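Local coordinates for protein telomerase reverse transcriptase (Candida tropicalis MYA-3404, PDB 6ZD1) that probably lengthens chromosome ends as a reverse transcriptase, copying a template within its RNA component into telomeric DNA repeats, at residues I237-G241 against G242-I246; E184-N187 against M188-K192. All coordinates share one frame; numbering follows the deposited sequence.

The two contacts are neighbouring local turns of one chain. Contact 2 comes first, in the part of the chain related to telomerase RNA-binding domains. Contact 1 follows in the reverse transcriptase part. Their centres lie about 12 Å apart, and they touch. Lys239 CG of contact 1 packs on Ser186 OG of contact 2 at 3.0 Å. Ser185 OG lies 3.4 Å from Pro238 O. Ile237 CG2 adds packing against Glu184 O at 3.6 Å. The two turns probably lie at the seam between the RNA-binding and polymerase regions. The structure is of the apo enzyme, so neither turn has a template, primer or nucleotide beside it.

Contact 1: residues I237-G241 against G242-I246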
loop_
_atom_site.group_PDB
_atom_site.type_symbol
_atom_site.label_atom_id
_atom_site.label_comp_id
_atom_site.label_asym_id
_atom_site.label_seq_id
_atom_site.Cartn_x
_atom_site.Cartn_y
_atom_site.Cartn_z
ATOM N N ILE A 237 -8.713 8.054 -5.818
ATOM C CA ILE A 237 -8.925 7.421 -4.515
ATOM C C ILE A 237 -9.867 8.299 -3.697
ATOM O O ILE A 237 -9.639 9.509 -3.597
ATOM C CB ILE A 237 -7.597 7.200 -3.775
ATOM C CG1 ILE A 237 -6.695 6.283 -4.593
ATOM C CG2 ILE A 237 -7.830 6.604 -2.397
ATOM C CD1 ILE A 237 -5.280 6.251 -4.101
ATOM N N PRO A 238 -10.886 7.730 -3.051
ATOM C CA PRO A 238 -11.966 8.547 -2.466
ATOM C C PRO A 238 -11.603 9.345 -1.217
ATOM O O PRO A 238 -12.003 9.003 -0.098
ATOM C CB PRO A 238 -13.049 7.503 -2.166
ATOM C CG PRO A 238 -12.743 6.361 -3.103
ATOM C CD PRO A 238 -11.251 6.301 -3.103
ATOM N N LYS A 239 -10.851 10.429 -1.439
ATOM C CA LYS A 239 -10.367 11.328 -0.356
ATOM C C LYS A 239 -11.503 12.232 0.138
ATOM O O LYS A 239 -11.504 13.429 -0.212
ATOM C CB LYS A 239 -9.182 12.163 -0.848
ATOM C CG LYS A 239 -7.822 11.753 -0.298
ATOM C CD LYS A 239 -7.323 12.662 0.806
ATOM C CE LYS A 239 -6.038 12.174 1.442
ATOM N NZ LYS A 239 -4.873 12.983 1.015
ATOM N N ARG A 240 -12.427 11.668 0.922
ATOM C CA ARG A 240 -13.560 12.425 1.519
ATOM C C ARG A 240 -14.342 13.201 0.451
ATOM O O ARG A 240 -15.025 12.557 -0.370
ATOM C CB ARG A 240 -13.050 13.372 2.611
ATOM C CG ARG A 240 -11.968 12.774 3.499
ATOM C CD ARG A 240 -11.518 13.735 4.583
ATOM N NE ARG A 240 -11.666 13.174 5.918
ATOM C CZ ARG A 240 -12.339 13.751 6.907
ATOM N NH1 ARG A 240 -12.932 14.916 6.712
ATOM N NH2 ARG A 240 -12.417 13.161 8.086
ATOM N N GLY A 241 -14.237 14.534 0.478
ATOM C CA GLY A 241 -14.976 15.407 -0.412
ATOM C C GLY A 241 -14.674 15.281 -1.897
ATOM O O GLY A 241 -15.307 15.965 -2.708
ATOM N N GLY A 242 -13.742 14.411 -2.283
ATOM C CA GLY A 242 -13.210 14.398 -3.633
ATOM C C GLY A 242 -12.373 13.163 -3.894
ATOM O O GLY A 242 -12.753 12.051 -3.512
ATOM N N PHE A 243 -11.254 13.330 -4.588
ATOM C CA PHE A 243 -10.354 12.215 -4.809
ATOM C C PHE A 243 -8.917 12.676 -4.617
ATOM O O PHE A 243 -8.584 13.848 -4.818
ATOM C CB PHE A 243 -10.539 11.609 -6.211
ATOM C CG PHE A 243 -11.945 11.140 -6.493
ATOM C CD1 PHE A 243 -12.887 12.013 -7.018
ATOM C CD2 PHE A 243 -12.323 9.831 -6.240
ATOM C CE1 PHE A 243 -14.179 11.595 -7.280
ATOM C CE2 PHE A 243 -13.616 9.405 -6.499
ATOM C CZ PHE A 243 -14.545 10.291 -7.020
ATOM N N ARG A 244 -8.075 11.738 -4.193
ATOM C CA ARG A 244 -6.642 11.886 -4.359
ATOM C C ARG A 244 -6.304 11.549 -5.799
ATOM O O ARG A 244 -6.872 10.619 -6.378
ATOM C CB ARG A 244 -5.881 10.959 -3.413
ATOM C CG ARG A 244 -5.260 11.640 -2.212
ATOM C CD ARG A 244 -3.765 11.388 -2.127
ATOM N NE ARG A 244 -3.407 10.001 -2.414
ATOM C CZ ARG A 244 -3.496 9.005 -1.539
ATOM N NH1 ARG A 244 -3.945 9.232 -0.312
ATOM N NH2 ARG A 244 -3.142 7.776 -1.894
ATOM N N VAL A 245 -5.389 12.309 -6.379
ATOM C CA VAL A 245 -4.979 12.103 -7.759
ATOM C C VAL A 245 -3.633 11.396 -7.728
ATOM O O VAL A 245 -2.635 11.949 -7.250
ATOM C CB VAL A 245 -4.913 13.422 -8.539
ATOM C CG1 VAL A 245 -4.556 13.151 -9.991
ATOM C CG2 VAL A 245 -6.241 14.156 -8.442
ATOM N N ILE A 246 -3.614 10.160 -8.208
ATOM C CA ILE A 246 -2.401 9.366 -8.326
ATOM C C ILE A 246 -2.149 9.118 -9.804
ATOM O O ILE A 246 -3.090 8.890 -10.574
ATOM C CB ILE A 246 -2.512 8.034 -7.555
ATOM C CG1 ILE A 246 -2.906 8.296 -6.100
ATOM C CG2 ILE A 246 -1.202 7.261 -7.620
ATOM C CD1 ILE A 246 -1.964 9.235 -5.380
#
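A beta hairpin links strand 231-237 to strand 244-249. Its sequence is consistent with the hairpin of motifs 1 and 2 in the fingers of telomerase reverse transcriptases. Ile237 and Arg244 form an antiparallel, hydrogen-bonded pair. Arg244 N donates to Ile237 O at 2.8 Å. Ile237 N returns a bond to Arg244 O at 3.2 Å. Ile237 O also takes a CA-H...O contact from Phe243 CA, at 3.1 Å. Beyond this pair a type II' turn runs from Lys239 to Gly242. Gly242 N donates to Lys239 O at 3.2 Å, the bond that closes the turn.

The side chains of Ile237 and Arg244 point the same way and run side by side. The Arg244 chain bends at chi2 and at chi3 (-124° and -43°). This brings NH2 to 3.4 Å from Ile237 CD1. The same methyl meets Ile246 CG1 at 3.7 Å, while Ile246 CD1 sits at the guanidinium edge. Lys239 runs across the Arg244 chain, methylenes against methylenes. Its NZ lies 4.1 Å from Arg244 NH1, so two positive groups are close.

Phe243 packs edge-to-face with Trp208 of helix 198-216. Val245 touches Trp208 and Tyr212 of that helix. Strand 244-249 is an outermost strand of the mixed sheet, next to strand 231-237.

Contact 2: residues E184-N187 against M188-K192; sequences ESSN and MDRSK
Asn187 forms an Asx turn with Met188 and Asp189, in the loop between strands 180-184 and 193-197. By sequence this region matches the T motif of telomerases.

The hydrogen bond from Asp189 N defines the turn. Asn187 OD1 accepts it at 3.1 Å, nearly straight at 157° and on a lone pair. OD1 also takes a weak, more bent bond at 2.7 Å from the backbone N of Met188, which is a selenomethionine. Chi1 of -164° puts the Asn187 carboxamide beside its own carbonyl carbon, and chi2 near -91° turns OD1 toward the following N-H groups. Asp189 repeats the pattern loosely, with a weak bond from Ser191 N to OD1.

One salt bridge follows, between Lys192 NZ and Asp189 OD2. It is modelled very short, so its exact length is doubtful.

Packing is led by Arg190, whose chain is extended from CG to NE and passes back along the 185-187 backbone. Its CG meets Ser185 O at 3.2 Å. Phe600 makes a cation-pi contact with the Arg190 guanidinium, and Ser598 OG a weak hydrogen bond with Arg190 O. Asn187 CA lies at the guanidinium edge, in plane, while Arg190 NH2 touches Ser186 CB at 3.3 Å.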
loop_
_atom_site.group_PDB
_atom_site.type_symbol
_atom_site.label_atom_id
_atom_site.label_comp_id
_atom_site.label_asym_id
_atom_site.label_seq_id
_atom_site.Cartn_x
_atom_site.Cartn_y
_atom_site.Cartn_z
ATOM N N GLU A 184 -9.782 0.853 -2.582
ATOM C CA GLU A 184 -9.720 1.094 -1.148
ATOM C C GLU A 184 -9.624 2.590 -0.886
ATOM O O GLU A 184 -8.926 3.317 -1.597
ATOM C CB GLU A 184 -8.539 0.356 -0.514
ATOM C CG GLU A 184 -7.165 0.843 -0.931
ATOM C CD GLU A 184 -6.062 -0.102 -0.496
ATOM O OE1 GLU A 184 -6.324 -1.320 -0.393
ATOM O OE2 GLU A 184 -4.932 0.370 -0.258
ATOM N N SER A 185 -10.372 3.054 0.108
ATOM C CA SER A 185 -10.365 4.469 0.449
ATOM C C SER A 185 -9.075 4.862 1.157
ATOM O O SER A 185 -8.452 4.060 1.859
ATOM C CB SER A 185 -11.552 4.822 1.342
ATOM O OG SER A 185 -11.497 6.183 1.740
ATOM N N SER A 186 -8.663 6.108 0.940
ATOM C CA SER A 186 -7.705 6.761 1.827
ATOM C C SER A 186 -8.498 7.322 3.001
ATOM O O SER A 186 -9.184 8.340 2.881
ATOM C CB SER A 186 -6.938 7.849 1.087
ATOM O OG SER A 186 -7.812 8.865 0.635
ATOM N N ASN A 187 -8.407 6.646 4.141
ATOM C CA ASN A 187 -9.244 6.906 5.305
ATOM C C ASN A 187 -8.390 6.672 6.551
ATOM O O ASN A 187 -7.166 6.529 6.467
ATOM C CB ASN A 187 -10.499 6.019 5.260
ATOM C CG ASN A 187 -11.589 6.487 6.205
ATOM O OD1 ASN A 187 -11.646 6.066 7.360
ATOM N ND2 ASN A 187 -12.466 7.353 5.712
HETATM N N MSE A 188 -9.024 6.691 7.721
HETATM C CA MSE A 188 -8.351 6.259 8.947
HETATM C C MSE A 188 -8.402 4.736 9.050
HETATM O O MSE A 188 -7.405 4.084 9.368
HETATM C CB MSE A 188 -8.991 6.909 10.174
HETATM C CG MSE A 188 -7.988 7.304 11.251
HETATM SE SE MSE A 188 -6.452 8.252 10.508
HETATM C CE MSE A 188 -7.389 9.716 9.620
ATOM N N ASP A 189 -9.583 4.180 8.780
ATOM C CA ASP A 189 -9.807 2.736 8.760
ATOM C C ASP A 189 -9.852 2.300 7.300
ATOM O O ASP A 189 -10.897 2.383 6.645
ATOM C CB ASP A 189 -11.091 2.370 9.496
ATOM C CG ASP A 189 -11.309 0.871 9.585
ATOM O OD1 ASP A 189 -10.408 0.103 9.182
ATOM O OD2 ASP A 189 -12.387 0.456 10.061
ATOM N N ARG A 190 -8.712 1.836 6.791
ATOM C CA ARG A 190 -8.568 1.495 5.383
ATOM C C ARG A 190 -8.616 -0.011 5.134
ATOM O O ARG A 190 -8.007 -0.506 4.179
ATOM C CB ARG A 190 -7.281 2.107 4.841
ATOM C CG ARG A 190 -7.310 3.631 4.864
ATOM C CD ARG A 190 -5.925 4.227 5.041
ATOM N NE ARG A 190 -5.853 5.604 4.564
ATOM C CZ ARG A 190 -4.784 6.149 3.991
ATOM N NH1 ARG A 190 -3.685 5.430 3.809
ATOM N NH2 ARG A 190 -4.818 7.412 3.591
ATOM N N SER A 191 -9.348 -0.744 5.974
ATOM C CA SER A 191 -9.848 -2.065 5.615
ATOM C C SER A 191 -11.114 -1.961 4.786
ATOM O O SER A 191 -11.649 -2.986 4.350
ATOM C CB SER A 191 -10.138 -2.903 6.869
ATOM O OG SER A 191 -8.969 -3.158 7.628
ATOM N N LYS A 192 -11.596 -0.738 4.576
ATOM C CA LYS A 192 -12.835 -0.487 3.857
ATOM C C LYS A 192 -12.572 -0.498 2.360
ATOM O O LYS A 192 -11.842 0.354 1.842
ATOM C CB LYS A 192 -13.434 0.851 4.285
ATOM C CG LYS A 192 -14.488 0.760 5.380
ATOM C CD LYS A 192 -13.887 0.373 6.722
ATOM C CE LYS A 192 -14.953 0.346 7.809
ATOM N NZ LYS A 192 -14.413 -0.109 9.118
#